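Local coordinates for protein putative hydrolase (Chloroflexus aurantiacus J-10-fl, PDB 3CMN) that is a putative hydrolase, probably a zincin-like metallopeptidase, whose natural substrate is not known, at residues R73-D78 against G153-F158; Q136-Q141 against E160-R165. One frame throughout, in Å; residues are numbered along the deposited sequence.

Contact 1 (R73-D78 against G153-F158); sequences RIFVFD and GGSLYF
The rings of F77 and Y157 lie against each other in an offset stack, centroids 4.7 Å apart and planes 21° from parallel. F77 CE1 does most of the touching: it sits over one face of the tyrosine ring, toward the rim, 3.5 Å from Y157 CG. In return Y157 CB stands over one face of the F77 ring, a CH-pi contact of 3.9 Å from that carbon to the ring centroid. Y157 CG is wedged between its own backbone N and carbonyl carbon (chi1 65°), which brings it up against F77 CE1. On the same face of the sheet, Y157 CB also meets the F75 ring at its edge, while F75 CE1 comes within 3.5 Å of S155 OG. One face of the R73 guanidinium has F75 CE2 above its centre.

Beneath the side chains, strands 73-76 and 155-158 run parallel, 15° apart. F75 N gives a bond to L156 O at 2.8 Å, and the ladder runs on to F77 N, which reaches F158 O at 2.7 Å, the donor tilted out of the carbonyl plane. At the other end R73 N bonds to G154 O, and R73 O accepts from L156 N. I74, V76, L156 and F158 point to the opposite face, where helices 41-63 and 174-193 pack; F158 stacks on Y48 and touches E185. W82 meets the Y157 ring steeply, and helix 79-92 also touches F77.

An alanine in place of Y157 would probably leave the F77 ring without its stacking partner and open a gap toward W82. The chemistry is that of a minimal two-stranded parallel sheet in a largely helical protein: backbone bonds fix the register, aromatic rings pack the F75, F77 and Y157 side, and mainly aliphatic side chains with F158 pack the other.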
loop_
_atom_site.group_PDB
_atom_site.type_symbol
_atom_site.label_atom_id
_atom_site.label_comp_id
_atom_site.label_asym_id
_atom_site.label_seq_id
_atom_site.Cartn_x
_atom_site.Cartn_y
_atom_site.Cartn_z
ATOM N N ARG A 73 11.045 4.121 14.819
ATOM C CA ARG A 73 10.265 3.173 15.610
ATOM C C ARG A 73 9.664 2.099 14.714
ATOM O O ARG A 73 9.389 2.328 13.542
ATOM C CB ARG A 73 9.136 3.873 16.379
ATOM C CG ARG A 73 9.600 4.850 17.449
ATOM C CD ARG A 73 8.459 5.231 18.379
ATOM N NE ARG A 73 8.195 4.177 19.357
ATOM C CZ ARG A 73 7.144 4.154 20.176
ATOM N NH1 ARG A 73 6.246 5.131 20.125
ATOM N NH2 ARG A 73 7.010 3.173 21.067
ATOM N N ILE A 74 9.496 0.910 15.265
ATOM C CA ILE A 74 8.886 -0.175 14.519
ATOM C C ILE A 74 7.969 -0.919 15.467
ATOM O O ILE A 74 8.293 -1.124 16.639
ATOM C CB ILE A 74 9.941 -1.163 13.909
ATOM C CG1 ILE A 74 10.893 -1.674 14.991
ATOM C CG2 ILE A 74 10.709 -0.485 12.776
ATOM C CD1 ILE A 74 10.390 -2.905 15.711
ATOM N N PHE A 75 6.805 -1.303 14.970
ATOM C CA PHE A 75 5.873 -2.031 15.803
ATOM C C PHE A 75 5.560 -3.395 15.192
ATOM O O PHE A 75 5.318 -3.510 13.996
ATOM C CB PHE A 75 4.570 -1.241 15.960
ATOM C CG PHE A 75 4.762 0.223 16.279
ATOM C CD1 PHE A 75 4.532 1.195 15.305
ATOM C CD2 PHE A 75 5.145 0.630 17.556
ATOM C CE1 PHE A 75 4.675 2.566 15.597
ATOM C CE2 PHE A 75 5.294 1.991 17.861
ATOM C CZ PHE A 75 5.057 2.962 16.875
ATOM N N VAL A 76 5.596 -4.428 16.027
ATOM C CA VAL A 76 5.258 -5.786 15.623
ATOM C C VAL A 76 3.822 -5.907 16.145
ATOM O O VAL A 76 3.598 -5.871 17.356
ATOM C CB VAL A 76 6.171 -6.837 16.340
ATOM C CG1 VAL A 76 5.793 -8.249 15.927
ATOM C CG2 VAL A 76 7.628 -6.572 16.006
ATOM N N PHE A 77 2.853 -6.011 15.243
ATOM C CA PHE A 77 1.449 -6.111 15.639
ATOM C C PHE A 77 0.885 -7.523 15.527
ATOM O O PHE A 77 1.367 -8.344 14.751
ATOM C CB PHE A 77 0.548 -5.235 14.739
ATOM C CG PHE A 77 0.610 -3.743 15.002
ATOM C CD1 PHE A 77 -0.033 -2.869 14.119
ATOM C CD2 PHE A 77 1.269 -3.210 16.103
ATOM C CE1 PHE A 77 -0.026 -1.494 14.314
ATOM C CE2 PHE A 77 1.290 -1.830 16.319
ATOM C CZ PHE A 77 0.637 -0.963 15.417
ATOM N N ASP A 78 -0.155 -7.783 16.316
ATOM C CA ASP A 78 -0.896 -9.035 16.221
ATOM C C ASP A 78 -2.155 -8.449 15.565
ATOM O O ASP A 78 -2.201 -7.240 15.298
ATOM C CB ASP A 78 -1.231 -9.628 17.593
ATOM C CG ASP A 78 -2.301 -8.847 18.318
ATOM O OD1 ASP A 78 -2.015 -7.729 18.770
ATOM O OD2 ASP A 78 -3.444 -9.344 18.428
ATOM N N GLY A 153 4.636 9.682 9.658
ATOM C CA GLY A 153 5.901 9.030 9.364
ATOM C C GLY A 153 6.755 8.754 10.596
ATOM O O GLY A 153 6.336 9.015 11.726
ATOM N N GLY A 154 7.947 8.204 10.378
ATOM C CA GLY A 154 8.848 7.913 11.480
ATOM C C GLY A 154 8.795 6.501 12.034
ATOM O O GLY A 154 9.582 6.150 12.915
ATOM N N SER A 155 7.879 5.681 11.534
ATOM C CA SER A 155 7.763 4.319 12.038
ATOM C C SER A 155 7.115 3.378 11.044
ATOM O O SER A 155 6.528 3.814 10.068
ATOM C CB SER A 155 6.936 4.320 13.322
ATOM O OG SER A 155 5.617 4.757 13.052
ATOM N N LEU A 156 7.241 2.078 11.295
ATOM C CA LEU A 156 6.629 1.062 10.447
ATOM C C LEU A 156 6.161 -0.069 11.344
ATOM O O LEU A 156 6.766 -0.332 12.383
ATOM C CB LEU A 156 7.636 0.520 9.426
ATOM C CG LEU A 156 7.989 1.405 8.227
ATOM C CD1 LEU A 156 9.102 0.755 7.423
ATOM C CD2 LEU A 156 6.760 1.598 7.340
ATOM N N TYR A 157 5.065 -0.720 10.963
ATOM C CA TYR A 157 4.568 -1.855 11.740
ATOM C C TYR A 157 4.451 -3.058 10.835
ATOM O O TYR A 157 4.325 -2.927 9.621
ATOM C CB TYR A 157 3.218 -1.553 12.428
ATOM C CG TYR A 157 2.022 -1.304 11.515
ATOM C CD1 TYR A 157 1.447 -2.345 10.773
ATOM C CD2 TYR A 157 1.443 -0.030 11.427
ATOM C CE1 TYR A 157 0.324 -2.123 9.962
ATOM C CE2 TYR A 157 0.313 0.202 10.620
ATOM C CZ TYR A 157 -0.237 -0.845 9.891
ATOM O OH TYR A 157 -1.324 -0.620 9.068
ATOM N N PHE A 158 4.517 -4.231 11.440
ATOM C CA PHE A 158 4.427 -5.485 10.719
ATOM C C PHE A 158 3.475 -6.368 11.500
ATOM O O PHE A 158 3.605 -6.489 12.711
ATOM C CB PHE A 158 5.815 -6.145 10.637
ATOM C CG PHE A 158 6.879 -5.249 10.043
ATOM C CD1 PHE A 158 7.511 -4.282 10.813
ATOM C CD2 PHE A 158 7.215 -5.345 8.692
ATOM C CE1 PHE A 158 8.462 -3.417 10.247
ATOM C CE2 PHE A 158 8.160 -4.489 8.113
ATOM C CZ PHE A 158 8.785 -3.522 8.896
#

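Contact 2 (Q136-Q141 against E160-R165); sequences QRVLGQ and EPNIAR
The side-chain amide nitrogen of N162 is held by two backbone carbonyls of the chain that leaves helix 120-135. Across the contact, N162 ND2 donates to V138 O at 2.7 Å, with an N-H...O angle of 150°; the oxygen lies 18° out of the amide plane. Its second acceptor is A135 O, just before the loop. The other end of the amide is occupied as well, since N162 OD1 accepts from R79 NE. Bonds at both ends fix which way round the amide sits and should keep it from flipping. N162 CG lies beside the backbone N and anti to the carbonyl carbon (chi1 -58°), which carries CG from the first turn of the helix toward the loop. N162 ND2 also comes close to the Q136 backbone, 3.2 Å from Q136 C.

Apolar packing continues next to the amide. L139 CD1 rests on the asparagine stem, 3.5 Å from N162 CB, and L139 CG lies 4.0 Å from I163 CG1. The end of I163 reaches the loop backbone, where I163 CD1 is 3.5 Å from L139 O. Within the helix, P161 O takes two bonds from R165, one turn later: the helical one from R165 N, and one from R165 NH1 at 2.9 Å. The two donors approach from opposite faces of the carbonyl plane, the guanidinium from well above it.

The loop 136-141 thus lies across the start of helix 160-169, and L139 pairs through its backbone with V159, between that helix and strand 155-158. Helix 283-307 touches R137 and L139. I163 packs on F177, R178 and I181 of helix 174-193, and on F158 of the strand.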
loop_
_atom_site.group_PDB
_atom_site.type_symbol
_atom_site.label_atom_id
_atom_site.label_comp_id
_atom_site.label_asym_id
_atom_site.label_seq_id
_atom_site.Cartn_x
_atom_site.Cartn_y
_atom_site.Cartn_z
ATOM N N GLN A 136 -6.920 -10.448 9.213
ATOM C CA GLN A 136 -6.226 -11.728 9.129
ATOM C C GLN A 136 -5.480 -11.900 7.829
ATOM O O GLN A 136 -4.944 -12.965 7.542
ATOM C CB GLN A 136 -7.190 -12.895 9.300
ATOM C CG GLN A 136 -8.616 -12.625 8.964
ATOM C CD GLN A 136 -9.462 -13.870 9.095
ATOM O OE1 GLN A 136 -9.344 -14.802 8.292
ATOM N NE2 GLN A 136 -10.316 -13.905 10.117
ATOM N N ARG A 137 -5.430 -10.832 7.046
ATOM C CA ARG A 137 -4.760 -10.897 5.772
ATOM C C ARG A 137 -3.704 -9.813 5.587
ATOM O O ARG A 137 -2.712 -10.019 4.891
ATOM C CB ARG A 137 -5.815 -10.851 4.671
ATOM C CG ARG A 137 -6.856 -11.963 4.835
ATOM C CD ARG A 137 -7.468 -12.294 3.511
ATOM N NE ARG A 137 -6.430 -12.238 2.489
ATOM C CZ ARG A 137 -6.648 -12.303 1.178
ATOM N NH1 ARG A 137 -7.887 -12.434 0.698
ATOM N NH2 ARG A 137 -5.619 -12.218 0.342
ATOM N N VAL A 138 -3.898 -8.669 6.230
ATOM C CA VAL A 138 -2.940 -7.584 6.106
ATOM C C VAL A 138 -1.594 -8.010 6.695
ATOM O O VAL A 138 -1.515 -8.675 7.739
ATOM C CB VAL A 138 -3.438 -6.299 6.815
ATOM C CG1 VAL A 138 -3.406 -6.484 8.334
ATOM C CG2 VAL A 138 -2.588 -5.121 6.405
ATOM N N LEU A 139 -0.533 -7.622 6.006
ATOM C CA LEU A 139 0.815 -7.962 6.420
ATOM C C LEU A 139 1.569 -6.773 6.999
ATOM O O LEU A 139 2.366 -6.938 7.912
ATOM C CB LEU A 139 1.581 -8.557 5.232
ATOM C CG LEU A 139 1.605 -10.077 4.951
ATOM C CD1 LEU A 139 0.412 -10.813 5.538
ATOM C CD2 LEU A 139 1.687 -10.265 3.437
ATOM N N GLY A 140 1.302 -5.578 6.488
ATOM C CA GLY A 140 1.996 -4.404 6.993
ATOM C C GLY A 140 1.383 -3.044 6.692
ATOM O O GLY A 140 0.271 -2.935 6.187
ATOM N N GLN A 141 2.150 -2.004 6.999
ATOM C CA GLN A 141 1.745 -0.616 6.828
ATOM C C GLN A 141 1.043 -0.143 5.556
ATOM O O GLN A 141 0.024 0.544 5.632
ATOM C CB GLN A 141 2.951 0.294 7.055
ATOM C CG GLN A 141 3.323 0.480 8.508
ATOM C CD GLN A 141 3.210 1.927 8.961
ATOM O OE1 GLN A 141 3.371 2.228 10.133
ATOM N NE2 GLN A 141 2.934 2.824 8.027
ATOM N N GLU A 160 3.213 -9.543 12.213
ATOM C CA GLU A 160 4.029 -10.750 12.181
ATOM C C GLU A 160 3.162 -11.999 12.083
ATOM O O GLU A 160 3.590 -12.950 11.389
ATOM C CB GLU A 160 4.931 -10.820 13.414
ATOM C CG GLU A 160 6.358 -11.253 13.117
ATOM C CD GLU A 160 6.490 -12.755 12.952
ATOM O OE1 GLU A 160 5.800 -13.494 13.685
ATOM O OE2 GLU A 160 7.282 -13.190 12.091
ATOM N N PRO A 161 2.047 -12.119 12.782
ATOM C CA PRO A 161 1.257 -13.352 12.705
ATOM C C PRO A 161 0.867 -13.730 11.287
ATOM O O PRO A 161 1.012 -14.884 10.892
ATOM C CB PRO A 161 0.048 -13.049 13.590
ATOM C CG PRO A 161 0.623 -12.123 14.642
ATOM C CD PRO A 161 1.504 -11.202 13.806
ATOM N N ASN A 162 0.375 -12.757 10.520
ATOM C CA ASN A 162 -0.030 -13.024 9.141
ATOM C C ASN A 162 1.198 -13.217 8.257
ATOM O O ASN A 162 1.172 -13.995 7.305
ATOM C CB ASN A 162 -0.906 -11.888 8.597
ATOM C CG ASN A 162 -2.146 -11.655 9.439
ATOM O OD1 ASN A 162 -2.443 -12.433 10.349
ATOM N ND2 ASN A 162 -2.876 -10.577 9.146
ATOM N N ILE A 163 2.268 -12.504 8.578
ATOM C CA ILE A 163 3.521 -12.622 7.841
ATOM C C ILE A 163 4.062 -14.054 8.012
ATOM O O ILE A 163 4.491 -14.685 7.050
ATOM C CB ILE A 163 4.580 -11.602 8.366
ATOM C CG1 ILE A 163 4.087 -10.172 8.126
ATOM C CG2 ILE A 163 5.918 -11.821 7.672
ATOM C CD1 ILE A 163 5.032 -9.080 8.590
ATOM N N ALA A 164 4.022 -14.553 9.246
ATOM C CA ALA A 164 4.493 -15.897 9.563
ATOM C C ALA A 164 3.642 -16.956 8.856
ATOM O O ALA A 164 4.167 -17.950 8.357
ATOM C CB ALA A 164 4.462 -16.120 11.072
ATOM N N ARG A 165 2.333 -16.740 8.808
ATOM C CA ARG A 165 1.443 -17.687 8.160
ATOM C C ARG A 165 1.642 -17.749 6.649
ATOM O O ARG A 165 1.521 -18.819 6.056
ATOM C CB ARG A 165 -0.007 -17.346 8.483
ATOM C CG ARG A 165 -0.393 -17.746 9.881
ATOM C CD ARG A 165 -1.676 -17.076 10.342
ATOM N NE ARG A 165 -2.046 -17.556 11.670
ATOM C CZ ARG A 165 -1.275 -17.440 12.750
ATOM N NH1 ARG A 165 -0.084 -16.854 12.669
ATOM N NH2 ARG A 165 -1.686 -17.934 13.908
#

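Contacts 1 and 2 have their centres about 12 Å apart and share one run of chain, since strand 155-158 leads directly into helix 160-169. They also touch: F77 O lies 3.0 Å from P161 CD, and Q141 OE1 comes within 3.2 Å of Y157 CD2. Both border helix 174-193, which bears H184, E185 and H188 in an HExxH pattern that would fit a zincin active site, although no metal is bound to it here. Contact 1 reaches this pattern directly, through L156 and F158 against E185. In contact 2, I163 stays near without touching it, while Q141 N makes a weak hydrogen bond to E185 OE2.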